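Side-chain contacts in transcriptional regulator (Enterococcus faecalis, PDB 3QFI), which is of undefined function but belongs to the LytR-CpsA-Psr family, with an alpha/beta fold built round a mixed sheet: residues 25-30 and 89-94; 64-69 and 96-101; 235-240 and 244-249. One frame throughout, in Å; residues are numbered along the deposited sequence.

Contact 1: residues 25-30 and 89-94; sequences LLMGID and EMAINT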
loop_
_atom_site.group_PDB
_atom_site.type_symbol
_atom_site.label_atom_id
_atom_site.label_comp_id
_atom_site.label_asym_id
_atom_site.label_seq_id
_atom_site.Cartn_x
_atom_site.Cartn_y
_atom_site.Cartn_z
ATOM N N LEU A 25 3.552 0.868 6.057
ATOM C CA LEU A 25 3.123 1.601 4.876
ATOM C C LEU A 25 4.226 1.496 3.828
ATOM O O LEU A 25 5.372 1.872 4.077
ATOM C CB LEU A 25 2.898 3.078 5.216
ATOM C CG LEU A 25 2.420 3.939 4.043
ATOM C CD1 LEU A 25 0.924 3.715 3.857
ATOM C CD2 LEU A 25 2.699 5.419 4.289
ATOM N N LEU A 26 3.875 0.968 2.663
ATOM C CA LEU A 26 4.820 0.839 1.574
ATOM C C LEU A 26 4.491 1.941 0.588
ATOM O O LEU A 26 3.326 2.092 0.193
ATOM C CB LEU A 26 4.667 -0.510 0.870
ATOM C CG LEU A 26 4.499 -1.765 1.731
ATOM C CD1 LEU A 26 4.475 -3.008 0.844
ATOM C CD2 LEU A 26 5.621 -1.859 2.722
ATOM N N MET A 27 5.501 2.717 0.196
ATOM C CA MET A 27 5.293 3.794 -0.778
ATOM C C MET A 27 6.233 3.638 -1.963
ATOM O O MET A 27 7.386 3.262 -1.803
ATOM C CB MET A 27 5.526 5.174 -0.151
ATOM C CG MET A 27 4.764 5.446 1.143
ATOM S SD MET A 27 4.809 7.197 1.588
ATOM C CE MET A 27 6.568 7.439 1.931
ATOM N N GLY A 28 5.712 3.928 -3.149
ATOM C CA GLY A 28 6.478 3.858 -4.377
ATOM C C GLY A 28 6.479 5.259 -4.959
ATOM O O GLY A 28 5.518 5.671 -5.603
ATOM N N ILE A 29 7.559 5.993 -4.699
ATOM C CA ILE A 29 7.729 7.368 -5.153
ATOM C C ILE A 29 8.564 7.401 -6.416
ATOM O O ILE A 29 9.549 6.686 -6.529
ATOM C CB ILE A 29 8.466 8.226 -4.091
ATOM C CG1 ILE A 29 7.792 8.075 -2.731
ATOM C CG2 ILE A 29 8.453 9.697 -4.504
ATOM C CD1 ILE A 29 6.349 8.508 -2.731
ATOM N N ASP A 30 8.169 8.244 -7.361
ATOM C CA ASP A 30 8.901 8.374 -8.615
ATOM C C ASP A 30 9.787 9.612 -8.545
ATOM O O ASP A 30 9.354 10.734 -8.805
ATOM C CB ASP A 30 7.921 8.481 -9.778
ATOM C CG ASP A 30 8.566 8.168 -11.105
ATOM O OD1 ASP A 30 7.813 7.881 -12.061
ATOM O OD2 ASP A 30 9.817 8.208 -11.206
ATOM N N GLU A 89 6.697 11.914 6.690
ATOM C CA GLU A 89 6.014 12.184 7.943
ATOM C C GLU A 89 4.541 12.517 7.734
ATOM O O GLU A 89 3.666 11.867 8.308
ATOM C CB GLU A 89 6.700 13.345 8.660
ATOM C CG GLU A 89 6.077 13.704 9.992
ATOM C CD GLU A 89 6.131 15.194 10.267
ATOM O OE1 GLU A 89 5.433 15.955 9.549
ATOM O OE2 GLU A 89 6.869 15.605 11.195
ATOM N N MET A 90 4.269 13.536 6.922
ATOM C CA MET A 90 2.896 13.941 6.674
ATOM C C MET A 90 2.073 12.804 6.085
ATOM O O MET A 90 0.887 12.686 6.395
ATOM C CB MET A 90 2.855 15.174 5.761
ATOM C CG MET A 90 1.485 15.822 5.598
ATOM S SD MET A 90 1.671 17.567 5.139
ATOM C CE MET A 90 2.241 18.182 6.745
ATOM N N ALA A 91 2.684 11.957 5.255
ATOM C CA ALA A 91 1.951 10.831 4.656
ATOM C C ALA A 91 1.594 9.795 5.715
ATOM O O ALA A 91 0.445 9.356 5.804
ATOM C CB ALA A 91 2.775 10.177 3.563
ATOM N N ILE A 92 2.581 9.407 6.518
ATOM C CA ILE A 92 2.340 8.440 7.573
ATOM C C ILE A 92 1.220 8.929 8.494
ATOM O O ILE A 92 0.292 8.187 8.788
ATOM C CB ILE A 92 3.594 8.208 8.422
ATOM C CG1 ILE A 92 4.689 7.547 7.586
ATOM C CG2 ILE A 92 3.247 7.350 9.610
ATOM C CD1 ILE A 92 6.037 7.467 8.298
ATOM N N ASN A 93 1.300 10.172 8.952
ATOM C CA ASN A 93 0.266 10.687 9.840
ATOM C C ASN A 93 -1.124 10.698 9.200
ATOM O O ASN A 93 -2.075 10.218 9.804
ATOM C CB ASN A 93 0.638 12.092 10.334
ATOM C CG ASN A 93 1.744 12.067 11.385
ATOM O OD1 ASN A 93 2.038 13.077 12.018
ATOM N ND2 ASN A 93 2.355 10.909 11.571
ATOM N N THR A 94 -1.221 11.231 7.983
ATOM C CA THR A 94 -2.468 11.318 7.225
ATOM C C THR A 94 -3.112 9.946 7.063
ATOM O O THR A 94 -4.320 9.787 7.258
ATOM C CB THR A 94 -2.205 11.966 5.829
ATOM O OG1 THR A 94 -2.090 13.383 5.990
ATOM C CG2 THR A 94 -3.317 11.656 4.835
#

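Contact 2: residues 64-69 and 96-101; sequences RDILTD and QELLDI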
loop_
_atom_site.group_PDB
_atom_site.type_symbol
_atom_site.label_atom_id
_atom_site.label_comp_id
_atom_site.label_asym_id
_atom_site.label_seq_id
_atom_site.Cartn_x
_atom_site.Cartn_y
_atom_site.Cartn_z
ATOM N N ARG A 64 -5.034 7.664 -4.777
ATOM C CA ARG A 64 -4.471 8.998 -4.626
ATOM C C ARG A 64 -5.528 10.097 -4.606
ATOM O O ARG A 64 -5.292 11.196 -4.096
ATOM C CB ARG A 64 -3.467 9.278 -5.755
ATOM C CG ARG A 64 -4.080 9.366 -7.163
ATOM C CD ARG A 64 -3.019 9.604 -8.254
ATOM N NE ARG A 64 -2.109 8.463 -8.356
ATOM C CZ ARG A 64 -1.121 8.336 -9.245
ATOM N NH1 ARG A 64 -0.877 9.285 -10.145
ATOM N NH2 ARG A 64 -0.374 7.238 -9.233
ATOM N N ASP A 65 -6.695 9.813 -5.161
ATOM C CA ASP A 65 -7.743 10.821 -5.194
ATOM C C ASP A 65 -8.621 10.822 -3.945
ATOM O O ASP A 65 -9.594 11.566 -3.861
ATOM C CB ASP A 65 -8.598 10.619 -6.443
ATOM C CG ASP A 65 -7.786 10.726 -7.723
ATOM O OD1 ASP A 65 -8.034 9.931 -8.659
ATOM O OD2 ASP A 65 -6.903 11.616 -7.795
ATOM N N ILE A 66 -8.288 10.000 -2.964
ATOM C CA ILE A 66 -9.109 9.972 -1.771
ATOM C C ILE A 66 -9.055 11.302 -1.021
ATOM O O ILE A 66 -7.977 11.888 -0.824
ATOM C CB ILE A 66 -8.709 8.803 -0.860
ATOM C CG1 ILE A 66 -8.950 7.487 -1.619
ATOM C CG2 ILE A 66 -9.501 8.855 0.437
ATOM C CD1 ILE A 66 -8.748 6.229 -0.809
ATOM N N LEU A 67 -10.225 11.799 -0.630
ATOM C CA LEU A 67 -10.296 13.071 0.089
ATOM C C LEU A 67 -10.252 12.806 1.581
ATOM O O LEU A 67 -11.060 12.031 2.099
ATOM C CB LEU A 67 -11.584 13.807 -0.267
ATOM C CG LEU A 67 -11.756 15.223 0.250
ATOM C CD1 LEU A 67 -10.725 16.156 -0.407
ATOM C CD2 LEU A 67 -13.176 15.693 -0.073
ATOM N N THR A 68 -9.307 13.444 2.267
ATOM C CA THR A 68 -9.163 13.281 3.711
ATOM C C THR A 68 -8.476 14.485 4.355
ATOM O O THR A 68 -8.148 15.468 3.690
ATOM C CB THR A 68 -8.327 12.030 4.065
ATOM O OG1 THR A 68 -7.134 11.985 3.264
ATOM C CG2 THR A 68 -9.137 10.776 3.832
ATOM N N ASP A 69 -8.271 14.419 5.659
ATOM C CA ASP A 69 -7.597 15.507 6.314
ATOM C C ASP A 69 -6.110 15.276 6.092
ATOM O O ASP A 69 -5.620 14.145 6.210
ATOM C CB ASP A 69 -7.944 15.527 7.803
ATOM C CG ASP A 69 -9.359 16.006 8.053
ATOM O OD1 ASP A 69 -9.688 17.116 7.580
ATOM O OD2 ASP A 69 -10.149 15.284 8.710
ATOM N N GLN A 96 -2.471 7.359 9.014
ATOM C CA GLN A 96 -2.784 6.904 10.383
ATOM C C GLN A 96 -4.133 7.414 10.868
ATOM O O GLN A 96 -4.766 6.793 11.724
ATOM C CB GLN A 96 -1.727 7.354 11.410
ATOM C CG GLN A 96 -0.471 6.472 11.561
ATOM C CD GLN A 96 0.348 6.787 12.835
ATOM O OE1 GLN A 96 0.578 7.950 13.173
ATOM N NE2 GLN A 96 0.804 5.744 13.523
ATOM N N GLU A 97 -4.556 8.564 10.348
ATOM C CA GLU A 97 -5.846 9.146 10.716
ATOM C C GLU A 97 -6.943 8.560 9.825
ATOM O O GLU A 97 -8.061 8.335 10.272
ATOM C CB GLU A 97 -5.825 10.676 10.562
ATOM C CG GLU A 97 -5.206 11.453 11.732
ATOM C CD GLU A 97 -5.980 11.301 13.048
ATOM O OE1 GLU A 97 -5.872 10.232 13.696
ATOM O OE2 GLU A 97 -6.700 12.253 13.434
ATOM N N LEU A 98 -6.613 8.315 8.564
ATOM C CA LEU A 98 -7.564 7.760 7.610
ATOM C C LEU A 98 -7.991 6.345 7.992
ATOM O O LEU A 98 -9.170 6.042 8.031
ATOM C CB LEU A 98 -6.953 7.749 6.197
ATOM C CG LEU A 98 -7.773 7.092 5.070
ATOM C CD1 LEU A 98 -9.143 7.744 4.979
ATOM C CD2 LEU A 98 -7.044 7.239 3.753
ATOM N N LEU A 99 -7.026 5.488 8.289
ATOM C CA LEU A 99 -7.321 4.108 8.639
ATOM C C LEU A 99 -7.534 3.913 10.132
ATOM O O LEU A 99 -7.824 2.815 10.592
ATOM C CB LEU A 99 -6.183 3.205 8.172
ATOM C CG LEU A 99 -5.821 3.392 6.704
ATOM C CD1 LEU A 99 -4.619 2.522 6.375
ATOM C CD2 LEU A 99 -7.015 3.042 5.819
ATOM N N ASP A 100 -7.383 4.989 10.885
ATOM C CA ASP A 100 -7.529 4.943 12.327
ATOM C C ASP A 100 -6.713 3.809 12.915
ATOM O O ASP A 100 -7.198 3.059 13.765
ATOM C CB ASP A 100 -8.991 4.783 12.748
ATOM C CG ASP A 100 -9.174 4.946 14.254
ATOM O OD1 ASP A 100 -8.655 5.938 14.812
ATOM O OD2 ASP A 100 -9.830 4.089 14.877
ATOM N N ILE A 101 -5.476 3.680 12.450
ATOM C CA ILE A 101 -4.581 2.654 12.959
ATOM C C ILE A 101 -3.181 3.195 13.099
ATOM O O ILE A 101 -2.840 4.231 12.559
ATOM C CB ILE A 101 -4.486 1.392 12.035
ATOM C CG1 ILE A 101 -4.018 1.789 10.636
ATOM C CG2 ILE A 101 -5.828 0.673 11.975
ATOM C CD1 ILE A 101 -3.593 0.595 9.800
#

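Contact 3: residues 235-240 and 244-249; sequences YSATID and YQVLDP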
loop_
_atom_site.group_PDB
_atom_site.type_symbol
_atom_site.label_atom_id
_atom_site.label_comp_id
_atom_site.label_asym_id
_atom_site.label_seq_id
_atom_site.Cartn_x
_atom_site.Cartn_y
_atom_site.Cartn_z
ATOM N N TYR A 235 -16.910 7.131 -3.652
ATOM C CA TYR A 235 -17.775 7.657 -4.700
ATOM C C TYR A 235 -17.011 8.696 -5.503
ATOM O O TYR A 235 -16.057 9.300 -5.005
ATOM C CB TYR A 235 -19.012 8.319 -4.089
ATOM C CG TYR A 235 -19.863 7.402 -3.246
ATOM C CD1 TYR A 235 -20.645 6.402 -3.834
ATOM C CD2 TYR A 235 -19.887 7.536 -1.853
ATOM C CE1 TYR A 235 -21.435 5.555 -3.058
ATOM C CE2 TYR A 235 -20.670 6.700 -1.061
ATOM C CZ TYR A 235 -21.443 5.704 -1.674
ATOM O OH TYR A 235 -22.199 4.859 -0.887
ATOM N N SER A 236 -17.440 8.911 -6.740
ATOM C CA SER A 236 -16.814 9.904 -7.603
ATOM C C SER A 236 -17.254 11.295 -7.131
ATOM O O SER A 236 -18.387 11.460 -6.679
ATOM C CB SER A 236 -17.274 9.697 -9.046
ATOM O OG SER A 236 -17.879 8.428 -9.202
ATOM N N ALA A 237 -16.372 12.286 -7.234
ATOM C CA ALA A 237 -16.718 13.645 -6.824
ATOM C C ALA A 237 -15.821 14.702 -7.451
ATOM O O ALA A 237 -14.792 14.392 -8.056
ATOM C CB ALA A 237 -16.686 13.772 -5.302
ATOM N N THR A 238 -16.217 15.960 -7.308
ATOM C CA THR A 238 -15.442 17.047 -7.874
ATOM C C THR A 238 -15.736 18.318 -7.110
ATOM O O THR A 238 -16.889 18.595 -6.796
ATOM C CB THR A 238 -15.788 17.225 -9.354
ATOM O OG1 THR A 238 -15.565 15.982 -10.031
ATOM C CG2 THR A 238 -14.913 18.288 -9.984
ATOM N N ILE A 239 -14.694 19.078 -6.793
ATOM C CA ILE A 239 -14.861 20.322 -6.056
ATOM C C ILE A 239 -14.598 21.521 -6.955
ATOM O O ILE A 239 -15.526 22.096 -7.521
ATOM C CB ILE A 239 -13.913 20.385 -4.852
ATOM C CG1 ILE A 239 -14.085 19.136 -3.997
ATOM C CG2 ILE A 239 -14.232 21.603 -4.000
ATOM C CD1 ILE A 239 -15.491 18.944 -3.494
ATOM N N ASP A 240 -13.335 21.907 -7.076
ATOM C CA ASP A 240 -12.980 23.030 -7.927
ATOM C C ASP A 240 -12.487 22.499 -9.269
ATOM O O ASP A 240 -11.337 22.707 -9.646
ATOM C CB ASP A 240 -11.901 23.905 -7.261
ATOM C CG ASP A 240 -10.717 23.096 -6.719
ATOM O OD1 ASP A 240 -9.648 23.708 -6.465
ATOM O OD2 ASP A 240 -10.854 21.859 -6.532
ATOM N N TYR A 244 -12.201 14.268 -7.091
ATOM C CA TYR A 244 -11.842 13.652 -5.819
ATOM C C TYR A 244 -12.715 12.442 -5.633
ATOM O O TYR A 244 -13.672 12.240 -6.366
ATOM C CB TYR A 244 -12.081 14.579 -4.631
ATOM C CG TYR A 244 -11.323 15.868 -4.671
ATOM C CD1 TYR A 244 -11.776 16.937 -5.436
ATOM C CD2 TYR A 244 -10.168 16.038 -3.911
ATOM C CE1 TYR A 244 -11.107 18.139 -5.438
ATOM C CE2 TYR A 244 -9.487 17.251 -3.911
ATOM C CZ TYR A 244 -9.968 18.293 -4.678
ATOM O OH TYR A 244 -9.316 19.499 -4.690
ATOM N N GLN A 245 -12.379 11.638 -4.639
ATOM C CA GLN A 245 -13.151 10.448 -4.327
ATOM C C GLN A 245 -13.543 10.526 -2.848
ATOM O O GLN A 245 -12.676 10.564 -1.965
ATOM C CB GLN A 245 -12.311 9.198 -4.604
ATOM C CG GLN A 245 -12.959 7.891 -4.205
ATOM C CD GLN A 245 -12.099 6.700 -4.562
ATOM O OE1 GLN A 245 -12.115 5.679 -3.871
ATOM N NE2 GLN A 245 -11.338 6.821 -5.655
ATOM N N VAL A 246 -14.846 10.585 -2.584
ATOM C CA VAL A 246 -15.327 10.660 -1.210
ATOM C C VAL A 246 -15.676 9.262 -0.757
ATOM O O VAL A 246 -16.557 8.622 -1.328
ATOM C CB VAL A 246 -16.585 11.523 -1.070
ATOM C CG1 VAL A 246 -17.048 11.514 0.378
ATOM C CG2 VAL A 246 -16.305 12.932 -1.526
ATOM N N LEU A 247 -14.983 8.794 0.273
ATOM C CA LEU A 247 -15.201 7.456 0.788
ATOM C C LEU A 247 -16.536 7.289 1.486
ATOM O O LEU A 247 -17.064 8.217 2.110
ATOM C CB LEU A 247 -14.072 7.071 1.750
ATOM C CG LEU A 247 -12.670 6.905 1.155
ATOM C CD1 LEU A 247 -11.657 6.753 2.274
ATOM C CD2 LEU A 247 -12.634 5.684 0.247
ATOM N N ASP A 248 -17.098 6.096 1.356
ATOM C CA ASP A 248 -18.351 5.818 2.030
ATOM C C ASP A 248 -17.946 5.662 3.485
ATOM O O ASP A 248 -17.117 4.831 3.819
ATOM C CB ASP A 248 -18.993 4.537 1.510
ATOM C CG ASP A 248 -20.281 4.216 2.238
ATOM O OD1 ASP A 248 -20.201 3.922 3.452
ATOM O OD2 ASP A 248 -21.369 4.274 1.613
ATOM N N PRO A 249 -18.532 6.464 4.368
ATOM C CA PRO A 249 -18.191 6.392 5.789
ATOM C C PRO A 249 -18.435 5.050 6.484
ATOM O O PRO A 249 -17.599 4.590 7.263
ATOM C CB PRO A 249 -19.023 7.521 6.387
ATOM C CG PRO A 249 -20.257 7.505 5.530
ATOM C CD PRO A 249 -19.658 7.387 4.141
#

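Contact 1: residues 25-30 and 89-94
Met27 and Leu25 of the strand meet Ala91 and Ile92 of the helix. This is helix-on-sheet packing in an alpha/beta fold: helix 80-98 lies against strand 22-28, an inner strand of the mixed sheet, flanked by strands 44-51 and 105-109. Met27 can be followed outward. Its CB points toward the helix. CG stands beside the backbone N (chi1 -52°) and lies 3.8 Å from Leu25 CD2 on the same face of the strand. SD is the atom that crosses, 4.1 Å from Ala91 CB. The chain then bends at chi3 (-66°), so CE does not run straight on into the helix. Tyr83, earlier in the same helix, also touches Met27. Alongside, the CD2 branch of Leu25 lies 4.4 Å from Ile92 CG1. Val95 and Ile103 add to the apolar surroundings of Leu25. No hydrogen bond crosses between the segments, and the join is apolar and mostly buried. Within the helix, Thr94 bonds back one turn. Met90 O takes two bonds, one from Thr94 N at 3.0 Å and one from Thr94 OG1 at 3.1 Å, and the two donors reach it from opposite faces of its carbonyl plane.

Contact 2: residues 64-69 and 96-101
Leu98, in the last turn of helix 80-98, reaches across to Thr68 and Ile66. The apolar contacts carry the join. Leu98 CG is anti to the backbone N (chi1 175°), which carries the branched end toward the other segment. CD2 lies 4.4 Å from Ile66 CG2. The same CD2 lies 4.1 Å from Thr68 CG2. CD1 is modelled nearer still to that Thr68 methyl, though at 2.7 Å resolution the exact spacing is doubtful. The Thr68 and Leu98 side chains cross at about a right angle. The Thr68 torsion (chi1 47°) sets CG2 beside the backbone N, anti to the carbonyl carbon, and so turns the methyl to Leu98. Leu247 of strand 243-247 touches both Ile66 and Leu98 and extends the apolar patch.

Polar bonds lie outside the join. Thr68 sits on strand 67-70, which pairs with strand 75-78 in a small antiparallel sheet. Asp65 forms a salt bridge with Lys78. Beyond the helix, Asp100 has positive phi, and its OD2 bonds to His268.

Two like charges lie near but not in contact: Asp69 OD2 and Glu97 OE2 are 6.6 Å apart. Any repulsion there is probably modest. With no hydrogen bond or salt bridge between the segments, the helix end and the small sheet are joined by the burial of methyl groups.

Contact 3: residues 235-240 and 244-249
Tyr235 OH donates to Asp248 OD2 at 2.7 Å. The carboxylate oxygen uses its anti lone pair, the one directed away from OD1. It lies at the edge of the tyrosine ring, near the ring plane, with ring and carboxylate planes turned 48° apart. The other oxygen is engaged too. Asp248 is the N-cap of helix 249-262, and its OD1 accepts from Ser251 N. The carboxylate thus links strand 234-238, through Tyr235, to the start of helix 249-262.

Next come the backbone bonds. Tyr235 N gives to Val246 O at 2.8 Å, and Val246 N returns to Tyr235 O at 3.0 Å. Tyr244 N gives to Ala237 O at 2.8 Å, while the return bond from Ala237 N to Tyr244 O is weak. Ala237 O also accepts from Thr238 OG1 at 2.7 Å, from the opposite face of its plane.

These bonds make a two-stranded antiparallel beta hairpin of strands 234-238 and 243-247. Tyr235 with Val246 and Ala237 with Tyr244 are hydrogen-bonded pairs. Ser236 with Gln245 is the non-hydrogen-bonded pair between them, with its side chains on the other face.

The packing follows on the face of Tyr235, Ala237, Tyr244 and Val246. Ala237 CB meets Val246 CG2 at 3.9 Å. Tyr279 of helix 269-280 touches both Tyr235 and Val246 here. Toward the turn, Tyr244 CG stands beside its own backbone N, anti to the carbonyl carbon (chi1 -59°). Ile239 CG1 comes to 3.5 Å from Tyr244 CE1, the two side chains crossing at about a right angle. Lys78 makes a cation-pi contact with the same ring. Asp240 OD2 lies in the ring plane at its edge, with the carboxylate turned 19° from it, and accepts a weak bond from Tyr244 OH.

The contacts run from the main sheet outward. Contacts 1 and 2 share helix 80-98 and have centres 11 Å apart. Their segments alternate along the chain, so the two contacts cross in sequence. They touch where Thr94 packs against Thr68 and Asp69. Contact 3 follows later in the sequence, with its centre 13 Å from contact 2 and 21 Å from contact 1. It does not touch contact 1. Gln245 joins it to contact 2 by backbone hydrogen bonds, Gln245 N to Asp65 O and Leu67 N to Gln245 O. Side chains of 64-69 also pack on Tyr244 and Leu247. Helix 80-98 and residues 64-69 thus connect the central sheet with the late hairpin.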